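Local structure of MUTM (fpg) protein (1EE8) at residues A[173-177]-A[254-258]; A[238-244]-A[258-262]. The protein belongs to the MutM (Fpg) protein family, whose chain combines a characteristic N-terminal domain, an H2TH domain and a zinc finger. One frame throughout, in Å; residues are numbered along the deposited sequence.

Contact 1 (A[173-177]-A[254-258]); sequences LSPFR and GTHFC. With ZN (zinc ion), chain C.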
ATOM      1  N   LEU A 173     -31.544 -33.108 -14.574  1.00 24.98           N
ATOM      2  CA  LEU A 173     -32.512 -32.190 -13.985  1.00 26.46           C
ATOM      3  C   LEU A 173     -32.674 -30.930 -14.823  1.00 27.05           C
ATOM      4  O   LEU A 173     -31.722 -30.447 -15.443  1.00 27.32           O
ATOM      5  CB  LEU A 173     -32.079 -31.806 -12.567  1.00 25.59           C
ATOM      6  CG  LEU A 173     -32.065 -32.933 -11.537  1.00 24.97           C
ATOM      7  CD1 LEU A 173     -31.496 -32.421 -10.212  1.00 24.82           C
ATOM      8  CD2 LEU A 173     -33.481 -33.462 -11.351  1.00 24.97           C
ATOM      9  N   SER A 174     -33.889 -30.397 -14.842  1.00 27.37           N
ATOM     10  CA  SER A 174     -34.150 -29.188 -15.602  1.00 29.52           C
ATOM     11  C   SER A 174     -33.490 -27.981 -14.951  1.00 30.72           C
ATOM     12  O   SER A 174     -33.618 -27.762 -13.749  1.00 30.25           O
ATOM     13  CB  SER A 174     -35.644 -28.928 -15.704  1.00 28.68           C
ATOM     14  OG  SER A 174     -35.867 -27.652 -16.261  1.00 29.58           O
ATOM     15  N   PRO A 175     -32.771 -27.178 -15.746  1.00 31.79           N
ATOM     16  CA  PRO A 175     -32.101 -25.990 -15.220  1.00 33.45           C
ATOM     17  C   PRO A 175     -33.130 -24.916 -14.875  1.00 34.57           C
ATOM     18  O   PRO A 175     -32.892 -24.055 -14.028  1.00 35.40           O
ATOM     19  CB  PRO A 175     -31.220 -25.540 -16.386  1.00 32.10           C
ATOM     20  CG  PRO A 175     -31.068 -26.775 -17.231  1.00 31.70           C
ATOM     21  CD  PRO A 175     -32.423 -27.390 -17.159  1.00 31.69           C
ATOM     22  N   PHE A 176     -34.286 -24.999 -15.524  1.00 35.64           N
ATOM     23  CA  PHE A 176     -35.333 -23.998 -15.366  1.00 36.40           C
ATOM     24  C   PHE A 176     -36.433 -24.210 -14.333  1.00 36.89           C
ATOM     25  O   PHE A 176     -37.186 -23.281 -14.037  1.00 38.17           O
ATOM     26  CB  PHE A 176     -35.954 -23.742 -16.739  1.00 36.40           C
ATOM     27  CG  PHE A 176     -34.944 -23.709 -17.849  1.00 36.96           C
ATOM     28  CD1 PHE A 176     -34.764 -24.814 -18.679  1.00 36.36           C
ATOM     29  CD2 PHE A 176     -34.126 -22.598 -18.025  1.00 36.47           C
ATOM     30  CE1 PHE A 176     -33.785 -24.814 -19.663  1.00 36.79           C
ATOM     31  CE2 PHE A 176     -33.141 -22.592 -19.009  1.00 37.03           C
ATOM     32  CZ  PHE A 176     -32.970 -23.701 -19.829  1.00 36.19           C
ATOM     33  N   ARG A 177     -36.534 -25.409 -13.771  1.00 37.36           N
ATOM     34  CA  ARG A 177     -37.571 -25.668 -12.783  1.00 37.57           C
ATOM     35  C   ARG A 177     -37.249 -24.978 -11.461  1.00 38.03           C
ATOM     36  O   ARG A 177     -36.083 -24.743 -11.141  1.00 37.78           O
ATOM     37  CB  ARG A 177     -37.724 -27.174 -12.549  1.00 37.32           C
ATOM     38  CG  ARG A 177     -36.499 -27.833 -11.948  1.00 37.01           C
ATOM     39  CD  ARG A 177     -36.657 -29.341 -11.869  1.00 36.91           C
ATOM     40  NE  ARG A 177     -37.570 -29.758 -10.810  1.00 36.85           N
ATOM     41  CZ  ARG A 177     -37.781 -31.025 -10.466  1.00 36.36           C
ATOM     42  NH1 ARG A 177     -38.624 -31.316  -9.486  1.00 35.62           N
ATOM     43  NH2 ARG A 177     -37.150 -32.006 -11.105  1.00 35.41           N
ATOM     44  N   GLY A 254     -27.048 -17.735 -21.390  1.00 46.68           N
ATOM     45  CA  GLY A 254     -27.294 -18.997 -22.056  1.00 42.97           C
ATOM     46  C   GLY A 254     -27.225 -20.162 -21.094  1.00 40.12           C
ATOM     47  O   GLY A 254     -26.497 -20.119 -20.107  1.00 40.21           O
ATOM     48  N   THR A 255     -27.994 -21.204 -21.386  1.00 37.44           N
ATOM     49  CA  THR A 255     -28.026 -22.407 -20.564  1.00 34.36           C
ATOM     50  C   THR A 255     -28.217 -23.588 -21.503  1.00 32.78           C
ATOM     51  O   THR A 255     -29.239 -23.681 -22.192  1.00 33.33           O
ATOM     52  CB  THR A 255     -29.188 -22.358 -19.548  1.00 34.38           C
ATOM     53  OG1 THR A 255     -28.958 -21.298 -18.610  1.00 33.58           O
ATOM     54  CG2 THR A 255     -29.305 -23.677 -18.792  1.00 32.46           C
ATOM     55  N   HIS A 256     -27.227 -24.477 -21.545  1.00 30.09           N
ATOM     56  CA  HIS A 256     -27.288 -25.653 -22.411  1.00 28.88           C
ATOM     57  C   HIS A 256     -27.925 -26.824 -21.677  1.00 27.47           C
ATOM     58  O   HIS A 256     -27.667 -27.033 -20.492  1.00 24.83           O
ATOM     59  CB  HIS A 256     -25.890 -26.055 -22.882  1.00 29.44           C
ATOM     60  CG  HIS A 256     -25.157 -24.971 -23.609  1.00 29.70           C
ATOM     61  ND1 HIS A 256     -24.684 -23.840 -22.980  1.00 30.02           N
ATOM     62  CD2 HIS A 256     -24.809 -24.849 -24.912  1.00 30.55           C
ATOM     63  CE1 HIS A 256     -24.076 -23.068 -23.863  1.00 30.62           C
ATOM     64  NE2 HIS A 256     -24.138 -23.657 -25.044  1.00 31.28           N
ATOM     65  N   PHE A 257     -28.744 -27.593 -22.391  1.00 26.44           N
ATOM     66  CA  PHE A 257     -29.434 -28.728 -21.790  1.00 26.90           C
ATOM     67  C   PHE A 257     -30.127 -29.580 -22.849  1.00 27.10           C
ATOM     68  O   PHE A 257     -30.349 -29.127 -23.974  1.00 24.48           O
ATOM     69  CB  PHE A 257     -30.498 -28.214 -20.824  1.00 26.85           C
ATOM     70  CG  PHE A 257     -31.656 -27.556 -21.518  1.00 27.97           C
ATOM     71  CD1 PHE A 257     -32.866 -28.226 -21.673  1.00 27.67           C
ATOM     72  CD2 PHE A 257     -31.519 -26.282 -22.071  1.00 28.15           C
ATOM     73  CE1 PHE A 257     -33.926 -27.635 -22.371  1.00 28.56           C
ATOM     74  CE2 PHE A 257     -32.566 -25.686 -22.768  1.00 28.09           C
ATOM     75  CZ  PHE A 257     -33.774 -26.365 -22.919  1.00 27.45           C
ATOM     76  N   CYS A 258     -30.458 -30.817 -22.481  1.00 27.14           N
ATOM     77  CA  CYS A 258     -31.180 -31.714 -23.373  1.00 28.46           C
ATOM     78  C   CYS A 258     -32.601 -31.697 -22.844  1.00 30.12           C
ATOM     79  O   CYS A 258     -32.853 -32.106 -21.702  1.00 28.50           O
ATOM     80  CB  CYS A 258     -30.641 -33.146 -23.313  1.00 28.82           C
ATOM     81  SG  CYS A 258     -31.682 -34.336 -24.231  1.00 26.85           S
TER
HETATM   82 ZN    ZN C 501     -30.690 -36.456 -24.249  1.00 43.46          ZN
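P175 and F257 mark the nearest backbone approach between the irregular chain 173-177 and the strand 254-257, their CA atoms 7.6 Å apart, so the joint is made by side chains. P175, F176, T255 and F257 all turn toward the other segment. The central pair is a T-shaped stack: the F176 ring meets the F257 ring edge to face, planes at 80° and centroids 4.8 Å apart. With chi1 at 70°, the F257 ring lies between its backbone N and carbonyl carbon and presents a face to F176, whose CE1 stands over the ring centre, 3.4 Å from F257 CE2. T255 puts its methyl between P175 and F176, with T255 CG2 3.6 Å from P175 CB, while its hydroxyl bonds to K147 instead. P175 CB also sits over one face of the F176 ring, and P175 CG lies 3.9 Å from F257 CB. The loop's bend is an ST turn, in which S174 OG accepts from F176 N at 3.2 Å; R177 N adds a weak second bond. Aromatic and proline packing thus joins the loop between helices 161-170 and 184-203, in the H2TH region, to the second strand of the zinc-finger hairpin, just before zinc ligand C258.

Contact 2 (A[238-244]-A[258-262]); sequences CPACGRP and CPTCQ. With ZN (zinc ion), chain C.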
ATOM      1  N   CYS A 238     -27.217 -34.969 -28.164  1.00 33.25           N
ATOM      2  CA  CYS A 238     -27.053 -35.250 -26.743  1.00 31.98           C
ATOM      3  C   CYS A 238     -26.271 -36.566 -26.711  1.00 31.87           C
ATOM      4  O   CYS A 238     -26.474 -37.433 -27.559  1.00 32.26           O
ATOM      5  CB  CYS A 238     -28.421 -35.430 -26.074  1.00 31.10           C
ATOM      6  SG  CYS A 238     -28.372 -36.172 -24.423  1.00 28.35           S
ATOM      7  N   PRO A 239     -25.361 -36.734 -25.745  1.00 31.43           N
ATOM      8  CA  PRO A 239     -24.614 -37.994 -25.725  1.00 31.50           C
ATOM      9  C   PRO A 239     -25.404 -39.167 -25.144  1.00 31.29           C
ATOM     10  O   PRO A 239     -24.951 -40.309 -25.188  1.00 30.92           O
ATOM     11  CB  PRO A 239     -23.388 -37.643 -24.892  1.00 30.68           C
ATOM     12  CG  PRO A 239     -23.958 -36.698 -23.883  1.00 31.54           C
ATOM     13  CD  PRO A 239     -24.850 -35.800 -24.725  1.00 31.99           C
ATOM     14  N   ALA A 240     -26.587 -38.887 -24.612  1.00 31.11           N
ATOM     15  CA  ALA A 240     -27.402 -39.942 -24.016  1.00 32.50           C
ATOM     16  C   ALA A 240     -28.588 -40.389 -24.873  1.00 32.77           C
ATOM     17  O   ALA A 240     -28.903 -41.579 -24.923  1.00 32.29           O
ATOM     18  CB  ALA A 240     -27.893 -39.501 -22.635  1.00 30.93           C
ATOM     19  N   CYS A 241     -29.240 -39.446 -25.551  1.00 33.65           N
ATOM     20  CA  CYS A 241     -30.402 -39.784 -26.373  1.00 34.29           C
ATOM     21  C   CYS A 241     -30.282 -39.385 -27.839  1.00 35.10           C
ATOM     22  O   CYS A 241     -31.199 -39.631 -28.628  1.00 34.36           O
ATOM     23  CB  CYS A 241     -31.654 -39.132 -25.792  1.00 34.98           C
ATOM     24  SG  CYS A 241     -31.746 -37.364 -26.098  1.00 34.60           S
ATOM     25  N   GLY A 242     -29.169 -38.752 -28.200  1.00 35.11           N
ATOM     26  CA  GLY A 242     -28.960 -38.344 -29.577  1.00 36.08           C
ATOM     27  C   GLY A 242     -29.769 -37.156 -30.076  1.00 36.81           C
ATOM     28  O   GLY A 242     -29.598 -36.737 -31.220  1.00 36.76           O
ATOM     29  N   ARG A 243     -30.651 -36.615 -29.241  1.00 37.66           N
ATOM     30  CA  ARG A 243     -31.459 -35.464 -29.637  1.00 38.87           C
ATOM     31  C   ARG A 243     -30.603 -34.193 -29.624  1.00 38.69           C
ATOM     32  O   ARG A 243     -29.602 -34.119 -28.907  1.00 38.92           O
ATOM     33  CB  ARG A 243     -32.654 -35.302 -28.687  1.00 40.58           C
ATOM     34  CG  ARG A 243     -33.504 -34.070 -28.969  1.00 43.31           C
ATOM     35  CD  ARG A 243     -34.712 -33.946 -28.049  1.00 44.88           C
ATOM     36  NE  ARG A 243     -35.442 -32.708 -28.320  1.00 46.57           N
ATOM     37  CZ  ARG A 243     -36.571 -32.347 -27.716  1.00 47.69           C
ATOM     38  NH1 ARG A 243     -37.156 -31.196 -28.032  1.00 47.64           N
ATOM     39  NH2 ARG A 243     -37.120 -33.137 -26.800  1.00 47.94           N
ATOM     40  N   PRO A 244     -30.978 -33.183 -30.429  1.00 37.94           N
ATOM     41  CA  PRO A 244     -30.233 -31.916 -30.500  1.00 37.24           C
ATOM     42  C   PRO A 244     -30.194 -31.117 -29.194  1.00 36.01           C
ATOM     43  O   PRO A 244     -31.235 -30.763 -28.641  1.00 35.50           O
ATOM     44  CB  PRO A 244     -30.957 -31.147 -31.606  1.00 37.59           C
ATOM     45  CG  PRO A 244     -31.447 -32.240 -32.508  1.00 38.03           C
ATOM     46  CD  PRO A 244     -31.970 -33.263 -31.520  1.00 38.12           C
ATOM     47  N   CYS A 258     -30.458 -30.817 -22.481  1.00 27.14           N
ATOM     48  CA  CYS A 258     -31.180 -31.714 -23.373  1.00 28.46           C
ATOM     49  C   CYS A 258     -32.601 -31.697 -22.844  1.00 30.12           C
ATOM     50  O   CYS A 258     -32.853 -32.106 -21.702  1.00 28.50           O
ATOM     51  CB  CYS A 258     -30.641 -33.146 -23.313  1.00 28.82           C
ATOM     52  SG  CYS A 258     -31.682 -34.336 -24.231  1.00 26.85           S
ATOM     53  N   PRO A 259     -33.550 -31.207 -23.655  1.00 31.24           N
ATOM     54  CA  PRO A 259     -34.950 -31.146 -23.226  1.00 32.60           C
ATOM     55  C   PRO A 259     -35.477 -32.506 -22.775  1.00 33.13           C
ATOM     56  O   PRO A 259     -36.061 -32.631 -21.695  1.00 33.34           O
ATOM     57  CB  PRO A 259     -35.668 -30.622 -24.467  1.00 32.19           C
ATOM     58  CG  PRO A 259     -34.613 -29.759 -25.122  1.00 32.33           C
ATOM     59  CD  PRO A 259     -33.390 -30.635 -25.004  1.00 31.76           C
ATOM     60  N   THR A 260     -35.263 -33.527 -23.595  1.00 33.38           N
ATOM     61  CA  THR A 260     -35.747 -34.855 -23.245  1.00 34.66           C
ATOM     62  C   THR A 260     -35.101 -35.424 -21.990  1.00 33.76           C
ATOM     63  O   THR A 260     -35.793 -35.761 -21.037  1.00 34.07           O
ATOM     64  CB  THR A 260     -35.542 -35.859 -24.389  1.00 35.32           C
ATOM     65  OG1 THR A 260     -36.235 -35.400 -25.555  1.00 36.47           O
ATOM     66  CG2 THR A 260     -36.099 -37.226 -23.992  1.00 35.85           C
ATOM     67  N   CYS A 261     -33.777 -35.524 -21.985  1.00 33.46           N
ATOM     68  CA  CYS A 261     -33.067 -36.078 -20.836  1.00 33.02           C
ATOM     69  C   CYS A 261     -33.164 -35.278 -19.541  1.00 33.47           C
ATOM     70  O   CYS A 261     -32.963 -35.829 -18.460  1.00 32.61           O
ATOM     71  CB  CYS A 261     -31.594 -36.281 -21.181  1.00 32.15           C
ATOM     72  SG  CYS A 261     -31.314 -37.593 -22.371  1.00 32.06           S
ATOM     73  N   GLN A 262     -33.472 -33.990 -19.640  1.00 33.73           N
ATOM     74  CA  GLN A 262     -33.554 -33.163 -18.444  1.00 35.63           C
ATOM     75  C   GLN A 262     -34.948 -32.654 -18.070  1.00 37.59           C
ATOM     76  O   GLN A 262     -35.099 -31.579 -17.489  1.00 37.59           O
ATOM     77  CB  GLN A 262     -32.558 -32.005 -18.564  1.00 33.91           C
ATOM     78  CG  GLN A 262     -31.110 -32.487 -18.510  1.00 31.08           C
ATOM     79  CD  GLN A 262     -30.094 -31.384 -18.737  1.00 30.74           C
ATOM     80  OE1 GLN A 262     -29.720 -31.083 -19.876  1.00 29.37           O
ATOM     81  NE2 GLN A 262     -29.642 -30.770 -17.649  1.00 28.76           N
TER
HETATM   82 ZN    ZN C 501     -30.690 -36.456 -24.249  1.00 43.46          ZN
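C238 opens the first segment and faces C258, its SG bound to zinc at 2.3 Å and lying 3.8 Å from C258 SG. The same sulfur accepts from the backbone: A240 N reaches C238 SG at 3.3 Å with an N-H...S angle of 160°, and C241 N gives a longer bond to it. Such bonds would be expected to spread some of the thiolate's negative charge into the turn. A240 lays its methyl beside C261 SG. In C241, the second ligand, chi1 of 75° places the sulfur between backbone N and carbonyl carbon; C241 SG lies 3.6 Å from C258 SG and accepts from R243 N. Past the positive-phi G242, R243 stretches fully extended across to the other knuckle. Its NH2 donates to T260 OG1 at 2.7 Å, the oxygen only 6° out of the guanidinium plane, while P259 CB lies over one face, off toward the rim, 3.7 Å from R243 NH2. On the far side C261 N bonds to C258 SG at 3.3 Å, echoing the first knuckle, and Q262 OE1 accepts from C258 N. Two CxxC knuckles thus supply four cysteines around one zinc ion, the Cys4 site of the FPG and IleRS type of zinc finger.

As a worked example of how a small metal-bound module is built and attached, contacts 1 and 2 divide the labour. Their centres lie about 11 Å apart, on the same side of the chain's centre, and they share C258, where the hairpin strand gives way to the second knuckle. Contact 1 is buried and joins the zinc finger to the H2TH region through apolar and aromatic surfaces; contact 2 is partly buried, lies farther out, and is held within the finger by metal coordination and polar bonds. Q262 joins them directly: its NE2 makes a probable, weak hydrogen bond to L173 O, 3.0 Å away, while its OE1 packs against the CA of F257.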